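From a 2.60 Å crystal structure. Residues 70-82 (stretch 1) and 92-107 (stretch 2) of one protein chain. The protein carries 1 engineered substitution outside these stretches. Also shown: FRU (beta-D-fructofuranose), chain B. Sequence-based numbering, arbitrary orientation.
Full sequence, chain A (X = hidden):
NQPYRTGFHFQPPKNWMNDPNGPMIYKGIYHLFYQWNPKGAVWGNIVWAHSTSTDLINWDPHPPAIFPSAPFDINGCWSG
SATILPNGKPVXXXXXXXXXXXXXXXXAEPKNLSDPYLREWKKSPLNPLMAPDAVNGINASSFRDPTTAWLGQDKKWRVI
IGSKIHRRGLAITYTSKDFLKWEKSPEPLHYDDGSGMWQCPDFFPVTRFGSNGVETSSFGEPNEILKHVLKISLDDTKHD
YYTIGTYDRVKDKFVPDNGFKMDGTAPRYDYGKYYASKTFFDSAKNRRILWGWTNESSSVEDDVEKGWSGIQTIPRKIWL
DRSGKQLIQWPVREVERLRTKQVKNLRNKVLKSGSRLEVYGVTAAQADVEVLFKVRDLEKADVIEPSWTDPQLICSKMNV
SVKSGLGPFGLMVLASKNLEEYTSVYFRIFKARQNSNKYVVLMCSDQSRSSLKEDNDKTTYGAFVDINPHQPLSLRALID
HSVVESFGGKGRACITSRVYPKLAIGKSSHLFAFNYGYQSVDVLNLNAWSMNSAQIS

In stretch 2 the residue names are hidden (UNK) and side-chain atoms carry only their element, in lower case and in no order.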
# COMPACT_ATOMS: atom_id res chain seq x y z
N ALA A 70 0.47 28.15 -13.92
CA ALA A 70 -0.68 29.00 -13.67
C ALA A 70 -0.64 29.40 -12.20
O ALA A 70 -0.07 28.69 -11.37
CB ALA A 70 -1.97 28.26 -13.99
N PRO A 71 -1.27 30.53 -11.86
CA PRO A 71 -1.31 31.02 -10.48
C PRO A 71 -1.61 29.91 -9.47
O PRO A 71 -0.76 29.54 -8.66
CB PRO A 71 -2.42 32.07 -10.53
CG PRO A 71 -2.34 32.59 -11.92
CD PRO A 71 -2.17 31.34 -12.73
N PHE A 72 -2.84 29.40 -9.55
CA PHE A 72 -3.37 28.36 -8.67
C PHE A 72 -2.50 27.15 -8.33
O PHE A 72 -2.93 26.27 -7.58
CB PHE A 72 -4.74 27.90 -9.20
CG PHE A 72 -4.73 27.40 -10.63
CD1 PHE A 72 -4.23 26.12 -10.94
CD2 PHE A 72 -5.24 28.18 -11.65
CE1 PHE A 72 -4.26 25.63 -12.26
CE2 PHE A 72 -5.28 27.71 -12.97
CZ PHE A 72 -4.79 26.43 -13.27
N ASP A 73 -1.28 27.10 -8.85
CA ASP A 73 -0.38 25.98 -8.57
C ASP A 73 1.04 26.36 -8.96
O ASP A 73 1.88 25.49 -9.16
CB ASP A 73 -0.77 24.75 -9.38
CG ASP A 73 -0.41 24.88 -10.84
OD1 ASP A 73 -0.14 23.83 -11.46
OD2 ASP A 73 -0.40 26.03 -11.35
N ILE A 74 1.29 27.66 -9.06
CA ILE A 74 2.59 28.18 -9.46
C ILE A 74 3.69 27.68 -8.52
O ILE A 74 4.87 27.70 -8.87
CB ILE A 74 2.52 29.75 -9.51
CG1 ILE A 74 3.28 30.29 -10.72
CG2 ILE A 74 3.03 30.36 -8.20
CD1 ILE A 74 4.77 30.19 -10.61
N ASN A 75 3.32 27.20 -7.34
CA ASN A 75 4.33 26.74 -6.40
C ASN A 75 4.41 25.23 -6.16
O ASN A 75 5.20 24.75 -5.33
CB ASN A 75 4.17 27.49 -5.08
CG ASN A 75 4.81 28.86 -5.13
OD1 ASN A 75 6.04 28.96 -5.08
ND2 ASN A 75 4.01 29.91 -5.25
N GLY A 76 3.61 24.48 -6.91
CA GLY A 76 3.64 23.03 -6.76
C GLY A 76 2.40 22.31 -7.24
O GLY A 76 1.30 22.86 -7.23
N CYS A 77 2.59 21.08 -7.66
CA CYS A 77 1.47 20.28 -8.12
C CYS A 77 1.39 19.05 -7.26
O CYS A 77 1.96 18.00 -7.59
CB CYS A 77 1.63 19.89 -9.59
SG CYS A 77 0.97 21.08 -10.73
N TRP A 78 0.68 19.20 -6.14
CA TRP A 78 0.50 18.14 -5.16
C TRP A 78 -0.48 17.03 -5.58
O TRP A 78 -1.18 17.13 -6.59
CB TRP A 78 0.08 18.77 -3.82
CG TRP A 78 1.22 19.53 -3.14
CD1 TRP A 78 2.37 19.98 -3.72
CD2 TRP A 78 1.32 19.87 -1.75
NE1 TRP A 78 3.19 20.57 -2.78
CE2 TRP A 78 2.56 20.52 -1.56
CE3 TRP A 78 0.48 19.69 -0.64
CZ2 TRP A 78 2.98 20.99 -0.32
CZ3 TRP A 78 0.90 20.16 0.60
CH2 TRP A 78 2.15 20.80 0.75
N SER A 79 -0.48 15.95 -4.80
CA SER A 79 -1.31 14.78 -5.01
C SER A 79 -2.77 15.10 -5.33
O SER A 79 -3.30 16.12 -4.89
CB SER A 79 -1.26 13.88 -3.77
OG SER A 79 0.05 13.87 -3.23
N GLY A 80 -3.40 14.22 -6.09
CA GLY A 80 -4.79 14.40 -6.47
C GLY A 80 -5.39 13.05 -6.80
O GLY A 80 -4.83 12.01 -6.45
N SER A 81 -6.53 13.07 -7.49
CA SER A 81 -7.24 11.86 -7.87
C SER A 81 -8.11 12.10 -9.10
O SER A 81 -8.35 13.25 -9.50
CB SER A 81 -8.12 11.37 -6.72
OG SER A 81 -7.35 10.72 -5.71
N ALA A 82 -8.57 11.01 -9.70
CA ALA A 82 -9.42 11.11 -10.89
C ALA A 82 -10.76 10.41 -10.69
O ALA A 82 -10.81 9.26 -10.27
CB ALA A 82 -8.69 10.52 -12.11
N UNK A 92 -9.83 15.41 -12.99
CA UNK A 92 -8.84 15.32 -11.91
C UNK A 92 -8.99 16.42 -10.86
O UNK A 92 -9.33 17.56 -11.18
c UNK A 92 -6.99 13.93 -12.95
c UNK A 92 -7.36 15.32 -12.44
c UNK A 92 -5.61 13.83 -13.55
c UNK A 92 -6.40 15.75 -11.33
N UNK A 93 -8.76 16.06 -9.61
CA UNK A 93 -8.83 17.01 -8.51
C UNK A 93 -7.47 16.98 -7.82
O UNK A 93 -7.13 16.01 -7.15
c UNK A 93 -9.94 16.60 -7.54
c UNK A 93 -11.73 16.38 -9.28
c UNK A 93 -11.38 16.98 -7.93
c UNK A 93 -12.37 16.51 -6.87
N UNK A 94 -6.67 18.03 -8.02
CA UNK A 94 -5.36 18.07 -7.40
C UNK A 94 -5.13 19.37 -6.63
O UNK A 94 -5.71 20.42 -6.96
o UNK A 94 -3.01 22.64 -11.27
c UNK A 94 -3.91 19.14 -9.19
c UNK A 94 -4.25 17.89 -8.44
c UNK A 94 -3.30 21.49 -10.57
c UNK A 94 -4.34 20.68 -11.00
c UNK A 94 -2.57 21.14 -9.46
c UNK A 94 -2.87 19.97 -8.78
c UNK A 94 -4.64 19.52 -10.31
N UNK A 95 -4.27 19.29 -5.62
CA UNK A 95 -3.91 20.40 -4.76
C UNK A 95 -2.71 21.18 -5.31
O UNK A 95 -1.60 20.65 -5.38
c UNK A 95 -3.38 21.10 -2.36
c UNK A 95 -3.50 19.91 -3.33
o UNK A 95 -4.49 19.01 -2.82
N UNK A 96 -2.94 22.43 -5.68
CA UNK A 96 -1.85 23.26 -6.18
C UNK A 96 -1.48 24.29 -5.12
O UNK A 96 -2.23 24.54 -4.18
N UNK A 97 -0.30 24.89 -5.25
CA UNK A 97 0.12 25.90 -4.29
C UNK A 97 0.17 27.22 -5.03
O UNK A 97 0.98 27.38 -5.95
c UNK A 97 0.66 23.42 -2.63
c UNK A 97 1.70 24.07 -3.54
c UNK A 97 1.72 26.29 -2.37
c UNK A 97 1.53 25.58 -3.71
N UNK A 98 -0.69 28.17 -4.66
CA UNK A 98 -0.73 29.47 -5.32
C UNK A 98 0.43 30.39 -4.92
O UNK A 98 1.22 30.06 -4.02
o UNK A 98 -1.44 30.56 -2.77
c UNK A 98 -2.37 30.32 -3.56
c UNK A 98 -2.07 30.17 -5.04
o UNK A 98 -3.56 30.21 -3.21
N UNK A 99 0.56 31.56 -5.58
CA UNK A 99 1.64 32.51 -5.29
C UNK A 99 1.90 32.89 -3.85
O UNK A 99 2.95 33.45 -3.54
c UNK A 99 -0.34 32.12 -6.61
c UNK A 99 -0.14 33.59 -6.41
c UNK A 99 1.32 33.70 -6.18
N UNK A 100 0.95 32.62 -2.97
CA UNK A 100 1.16 32.94 -1.57
C UNK A 100 1.11 31.66 -0.76
O UNK A 100 0.38 31.56 0.22
n UNK A 100 -4.73 35.26 -0.28
c UNK A 100 -2.30 34.53 -0.54
c UNK A 100 0.10 33.94 -1.06
c UNK A 100 -1.35 33.49 -1.18
c UNK A 100 -3.78 34.28 -0.90
N UNK A 101 1.88 30.68 -1.21
CA UNK A 101 1.98 29.39 -0.53
C UNK A 101 0.79 28.96 0.35
O UNK A 101 0.89 28.97 1.57
c UNK A 101 3.26 29.38 0.30
o UNK A 101 4.77 27.93 -0.88
n UNK A 101 5.22 30.14 -0.93
c UNK A 101 4.49 29.09 -0.55
N UNK A 102 -0.32 28.58 -0.28
CA UNK A 102 -1.50 28.13 0.47
C UNK A 102 -2.24 27.07 -0.34
O UNK A 102 -2.67 27.29 -1.47
c UNK A 102 -4.35 30.83 0.12
c UNK A 102 -3.57 29.55 -0.17
n UNK A 102 -4.74 31.54 -0.93
c UNK A 102 -2.43 29.31 0.80
o UNK A 102 -4.62 31.15 1.28
N UNK A 103 -2.38 25.89 0.26
CA UNK A 103 -3.03 24.76 -0.38
C UNK A 103 -4.44 24.93 -0.90
O UNK A 103 -5.42 24.82 -0.16
c UNK A 103 -1.46 22.31 2.00
o UNK A 103 -2.38 21.64 2.47
c UNK A 103 -2.99 23.56 0.56
n UNK A 103 -0.28 22.45 2.61
c UNK A 103 -1.62 23.01 0.70
N UNK A 104 -4.52 25.16 -2.21
CA UNK A 104 -5.79 25.32 -2.89
C UNK A 104 -6.09 24.07 -3.70
O UNK A 104 -5.20 23.28 -4.00
c UNK A 104 -5.77 26.54 -3.84
c UNK A 104 -4.57 26.46 -4.77
c UNK A 104 -5.70 27.82 -3.04
N UNK A 105 -7.36 23.90 -4.04
CA UNK A 105 -7.82 22.76 -4.82
C UNK A 105 -8.20 23.19 -6.21
O UNK A 105 -9.01 24.09 -6.38
c UNK A 105 -7.49 20.73 -2.76
c UNK A 105 -8.71 21.63 -2.78
n UNK A 105 -7.21 20.09 -3.90
o UNK A 105 -6.81 20.62 -1.74
c UNK A 105 -9.02 22.10 -4.16
N UNK A 106 -7.62 22.50 -7.19
CA UNK A 106 -7.84 22.78 -8.60
C UNK A 106 -8.33 21.56 -9.34
O UNK A 106 -8.09 20.44 -8.91
c UNK A 106 -6.53 23.24 -9.21
n UNK A 106 -4.70 24.16 -7.94
c UNK A 106 -5.92 24.36 -8.43
o UNK A 106 -6.54 25.41 -8.26
N UNK A 107 -9.00 21.80 -10.46
CA UNK A 107 -9.53 20.73 -11.30
C UNK A 107 -8.84 20.77 -12.68
O UNK A 107 -8.42 21.83 -13.14
c UNK A 107 -11.64 19.60 -12.14
c UNK A 107 -11.07 20.86 -11.48
c UNK A 107 -11.40 22.07 -12.32
c UNK A 107 -13.17 19.60 -12.28
C1 FRU B . 2.54 12.54 1.22
C2 FRU B . 2.59 14.04 0.94
C3 FRU B . 1.20 14.59 0.57
C4 FRU B . 1.50 15.70 -0.39
C5 FRU B . 2.77 15.19 -1.06
C6 FRU B . 3.83 16.26 -1.28
O1 FRU B . 1.77 12.25 2.38
O2 FRU B . 3.19 14.93 1.96
O3 FRU B . 0.47 15.08 1.69
O4 FRU B . 0.44 15.89 -1.34
O5 FRU B . 3.35 14.20 -0.22
O6 FRU B . 3.37 17.13 -2.30

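Position 92 has four carbons, forked at the first, with one arm two carbons long. The first carbon of the longer arm lies 3.9 Å from Ala82 CB. This is Ile92.

Position 93 also has four carbons, but the fork is at the second, so it is Leu93. Its backbone pairs with Ser81: Leu93 N donates to Ser81 O at 2.8 Å, and Ser81 N to Leu93 O at 3.0 Å.

Position 94 has one carbon, then a six-carbon ring bearing an oxygen. That oxygen gives a weak hydrogen bond to Asp73 OD1 at 3.1 Å. The CB fills the space beside Gly80, where a modelled CB would clash. This is Tyr94.

Position 95 has a carbon carrying one oxygen and one carbon, hence Thr95. Thr95 O accepts from Trp78 N at 2.8 Å.

Position 96 has no side-chain atoms and is Gly96. An added CB would clash with Phe72 O and Asp73 CB.

Position 97 repeats the pattern of position 92. The end carbon of its longer arm sits over one face of the Trp78 ring, 3.6 Å from Trp78 CE2; the fructose O6 lies over the opposite face. This is Ile97.

Position 98 has two carbons, the second carrying two oxygens. It is Asp98, whose carboxylate leads away from stretch 1. Its backbone O accepts from Asn75 ND2 at 3.1 Å.

Position 99 has three carbons closing a ring onto the backbone N. The ring carbon bonded to that N lies 3.3 Å from Pro71 O. This is Pro99.

Position 100 has four carbons in a row ending in nitrogen and touches nothing on stretch 1. It is Lys100.

Position 101 has two carbons, the second bearing O and N. It grazes Asn75. This is Asn101.

Position 102 has three carbons ending in O and N. Gln102 is out of reach.

Position 103 has the same atoms; its side-chain nitrogen is 3.3 Å from Trp78 CZ3. It is Gln103.

Position 104 has one carbon carrying two more, one of them 3.3 Å from Phe72 O. It is Val104.

Position 105 again has three carbons, O and N. Gln105 makes no contact with stretch 1.

Position 106 has two carbons, O and N. The nitrogen donates to Phe72 O at 2.8 Å. This is Asn106.

Position 107 has four carbons, forked at the first, one arm longer. Ile107 points away.

The contact is an antiparallel strand pairing, with a bulge between Cys77 and Gly80. Just before the strand, the Asp73 to Gly76 turn is tied to stretch 2 by Asn75 N donating to Ile97 O at 2.7 Å. Glycines permit the close backbone approach, while Trp78 packs on Ile97.

Stretch 2 (92-107) ILYTGIDPKNQQVQNI
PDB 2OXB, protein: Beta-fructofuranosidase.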